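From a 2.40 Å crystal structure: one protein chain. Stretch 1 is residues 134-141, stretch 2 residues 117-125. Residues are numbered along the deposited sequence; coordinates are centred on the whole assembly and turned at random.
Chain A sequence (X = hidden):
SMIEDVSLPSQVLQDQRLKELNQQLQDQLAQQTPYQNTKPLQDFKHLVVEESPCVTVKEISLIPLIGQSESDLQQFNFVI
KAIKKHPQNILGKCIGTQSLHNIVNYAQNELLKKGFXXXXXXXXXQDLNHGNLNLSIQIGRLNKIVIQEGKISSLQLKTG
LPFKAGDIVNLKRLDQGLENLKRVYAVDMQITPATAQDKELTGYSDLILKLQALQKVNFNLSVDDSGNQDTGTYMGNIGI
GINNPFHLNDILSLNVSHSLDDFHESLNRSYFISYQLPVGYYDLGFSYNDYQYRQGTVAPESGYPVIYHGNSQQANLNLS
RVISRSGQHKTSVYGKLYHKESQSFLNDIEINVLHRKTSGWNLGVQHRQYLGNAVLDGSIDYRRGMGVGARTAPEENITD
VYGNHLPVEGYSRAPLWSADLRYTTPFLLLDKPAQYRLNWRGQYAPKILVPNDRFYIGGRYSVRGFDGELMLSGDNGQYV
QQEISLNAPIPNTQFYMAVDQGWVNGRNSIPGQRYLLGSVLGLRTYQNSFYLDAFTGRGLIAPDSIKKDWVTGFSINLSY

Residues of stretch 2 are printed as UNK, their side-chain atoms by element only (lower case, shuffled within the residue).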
# COMPACT_ATOMS: atom_id res chain seq x y z
N ASN A 134 0.13 -14.46 -42.57
CA ASN A 134 -1.15 -14.09 -41.99
C ASN A 134 -1.31 -14.79 -40.65
O ASN A 134 -1.43 -16.02 -40.59
CB ASN A 134 -2.29 -14.43 -42.94
CG ASN A 134 -2.39 -13.46 -44.10
OD1 ASN A 134 -1.84 -12.36 -44.04
ND2 ASN A 134 -3.10 -13.85 -45.14
N LEU A 135 -1.30 -14.01 -39.58
CA LEU A 135 -1.47 -14.52 -38.23
C LEU A 135 -2.92 -14.40 -37.80
O LEU A 135 -3.65 -13.52 -38.26
CB LEU A 135 -0.57 -13.78 -37.24
CG LEU A 135 0.92 -14.06 -37.36
CD1 LEU A 135 1.66 -13.32 -36.25
CD2 LEU A 135 1.19 -15.55 -37.29
N SER A 136 -3.33 -15.30 -36.91
CA SER A 136 -4.67 -15.23 -36.34
C SER A 136 -4.59 -15.49 -34.85
O SER A 136 -3.62 -16.05 -34.35
CB SER A 136 -5.62 -16.24 -36.98
OG SER A 136 -6.18 -15.70 -38.16
N ILE A 137 -5.64 -15.09 -34.15
CA ILE A 137 -5.67 -15.21 -32.69
C ILE A 137 -6.87 -16.05 -32.28
O ILE A 137 -8.02 -15.72 -32.61
CB ILE A 137 -5.68 -13.84 -32.00
CG1 ILE A 137 -5.71 -14.02 -30.48
CG2 ILE A 137 -6.86 -12.99 -32.46
CD1 ILE A 137 -5.32 -12.81 -29.70
N GLN A 138 -6.61 -17.13 -31.57
CA GLN A 138 -7.66 -17.89 -30.91
C GLN A 138 -7.98 -17.19 -29.60
O GLN A 138 -7.34 -17.41 -28.57
CB GLN A 138 -7.23 -19.33 -30.68
CG GLN A 138 -7.59 -20.25 -31.81
CD GLN A 138 -6.75 -21.51 -31.82
OE1 GLN A 138 -5.93 -21.72 -30.93
NE2 GLN A 138 -6.95 -22.34 -32.84
N ILE A 139 -8.99 -16.32 -29.64
CA ILE A 139 -9.36 -15.51 -28.49
C ILE A 139 -10.01 -16.41 -27.44
O ILE A 139 -11.11 -16.93 -27.65
CB ILE A 139 -10.29 -14.36 -28.89
CG1 ILE A 139 -9.63 -13.51 -29.98
CG2 ILE A 139 -10.63 -13.51 -27.67
CD1 ILE A 139 -10.26 -12.15 -30.17
N GLY A 140 -9.32 -16.60 -26.32
CA GLY A 140 -9.85 -17.38 -25.22
C GLY A 140 -10.70 -16.55 -24.28
O GLY A 140 -10.24 -15.53 -23.76
N ARG A 141 -11.94 -16.97 -24.07
CA ARG A 141 -12.92 -16.18 -23.34
C ARG A 141 -13.38 -16.93 -22.09
O ARG A 141 -13.07 -18.11 -21.89
CB ARG A 141 -14.13 -15.84 -24.22
CG ARG A 141 -13.76 -15.17 -25.53
CD ARG A 141 -15.01 -14.79 -26.30
NE ARG A 141 -15.20 -13.35 -26.35
CZ ARG A 141 -14.85 -12.59 -27.38
NH1 ARG A 141 -14.31 -13.14 -28.46
NH2 ARG A 141 -15.06 -11.28 -27.34
N UNK A 117 -3.63 -15.25 -21.12
CA UNK A 117 -3.04 -16.56 -20.85
C UNK A 117 -3.80 -17.71 -21.49
O UNK A 117 -3.26 -18.82 -21.58
c UNK A 117 -4.31 -16.77 -17.19
c UNK A 117 -1.77 -16.02 -18.74
c UNK A 117 -4.26 -16.43 -18.66
c UNK A 117 -2.94 -16.80 -19.33
N UNK A 118 -5.05 -17.50 -21.92
CA UNK A 118 -5.83 -18.56 -22.56
C UNK A 118 -6.04 -18.30 -24.04
O UNK A 118 -6.81 -19.02 -24.68
o UNK A 118 -7.96 -17.53 -22.03
c UNK A 118 -7.18 -18.72 -21.86
c UNK A 118 -6.98 -18.99 -20.38
N UNK A 119 -5.39 -17.29 -24.60
CA UNK A 119 -5.42 -17.03 -26.03
C UNK A 119 -4.18 -17.64 -26.69
O UNK A 119 -3.18 -17.92 -26.03
c UNK A 119 -5.49 -15.53 -26.31
o UNK A 119 -6.79 -15.04 -26.03
N UNK A 120 -4.28 -17.86 -28.00
CA UNK A 120 -3.23 -18.56 -28.74
C UNK A 120 -3.07 -17.95 -30.12
O UNK A 120 -4.06 -17.77 -30.84
n UNK A 120 -0.09 -20.59 -29.54
c UNK A 120 -3.54 -20.05 -28.85
c UNK A 120 -2.50 -20.85 -29.63
o UNK A 120 -1.14 -21.41 -27.73
c UNK A 120 -1.18 -20.97 -28.88
N UNK A 121 -1.83 -17.64 -30.48
CA UNK A 121 -1.51 -17.19 -31.83
C UNK A 121 -1.45 -18.41 -32.74
O UNK A 121 -0.73 -19.37 -32.46
c UNK A 121 -0.19 -16.41 -31.85
c UNK A 121 0.20 -16.05 -33.27
c UNK A 121 -1.25 -14.11 -31.56
c UNK A 121 -0.30 -15.14 -31.00
N UNK A 122 -2.21 -18.37 -33.83
CA UNK A 122 -2.13 -19.41 -34.85
C UNK A 122 -1.75 -18.75 -36.17
O UNK A 122 -1.84 -17.53 -36.34
c UNK A 122 -3.80 -20.89 -33.69
c UNK A 122 -3.45 -20.20 -35.00
c UNK A 122 -4.58 -19.28 -35.44
N UNK A 123 -1.31 -19.58 -37.11
CA UNK A 123 -0.90 -19.12 -38.43
C UNK A 123 -1.85 -19.70 -39.46
O UNK A 123 -2.26 -20.87 -39.36
c UNK A 123 0.57 -19.51 -38.73
c UNK A 123 0.80 -20.98 -38.43
c UNK A 123 0.93 -19.19 -40.17
N UNK A 124 -2.22 -18.88 -40.44
CA UNK A 124 -3.00 -19.33 -41.59
C UNK A 124 -2.06 -19.48 -42.79
O UNK A 124 -1.97 -18.57 -43.63
c UNK A 124 -4.12 -18.33 -41.89
o UNK A 124 -4.71 -17.85 -40.69
N UNK A 125 -1.37 -20.61 -42.91
CA UNK A 125 -0.22 -20.69 -43.82
C UNK A 125 -0.58 -20.72 -45.30
O UNK A 125 0.33 -20.69 -46.13
c UNK A 125 0.48 -22.00 -43.41
c UNK A 125 -1.62 -21.90 -42.25
c UNK A 125 -0.25 -22.48 -42.16

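Position 117 carries four carbons, forked at the first with one arm two carbons long. That is isoleucine, I117, and it touches nothing on stretch 1. Position 118 has one carbon bearing an oxygen and a carbon, the pattern of threonine. T118 points sideways, but its backbone O lies 3.5 Å from the CA of G140, a CA-H...O contact. An ideal CB built on G140 would sit 2.2 Å from T118 O, so the bare glycine is what lets the chains pass so closely here.

At position 119 one carbon is followed by one oxygen, and that oxygen accepts a hydrogen bond from the N of G140 at 3.0 Å: serine, S119. Just outside the paired strands, this side chain takes a role that carbonyls play further along.

Position 120 shows three carbons, the third carrying one oxygen and one nitrogen. Such a chain fits glutamine; glutamate would end in two oxygens. The main chain of Q120 pairs with Q138 in both directions, N to O of Q138 at 3.1 Å and O from N of Q138 at 2.7 Å. Its side-chain end leads away from stretch 1, and NE2 donates to the O of residue 121 at 3.2 Å.

Position 121 again has four carbons with a fork at the first and one longer arm, hence isoleucine. I121 shares a sheet face with L135 and I137; its CG2 reaches CD2 of L135 at 4.2 Å, and its CD1 comes 4.5 Å from CB of I137.

Position 122 has one carbon bearing two more, so valine. V122 faces the other way, its CG2 3.6 Å from CB of S136 and its CG1 3.5 Å from CD of Q138. Position 123, with the same three carbons, is also valine; the CB of V123 packs 4.3 Å from CD2 of L135.

Position 124 is one carbon then one oxygen, serine. S124 N donates to the O of N134 at 3.0 Å, while its OG lies 3.6 Å from OG of S136. Position 125 has three carbons closing a ring onto its own N: proline, and P125 makes no contact with stretch 1.

The rule is antiparallel pairing with alternating faces. Main-chain hydrogen bonds set the register at Q120–Q138 and V122–S136, S124 N extends the ladder, and the intervening pairs I121–I137 and V123–L135 put aliphatic side chains on one face. Serine and glycine then replace the regular pairing where the strand runs out.

Stretch 2 (117-125) ITSQIVVSP
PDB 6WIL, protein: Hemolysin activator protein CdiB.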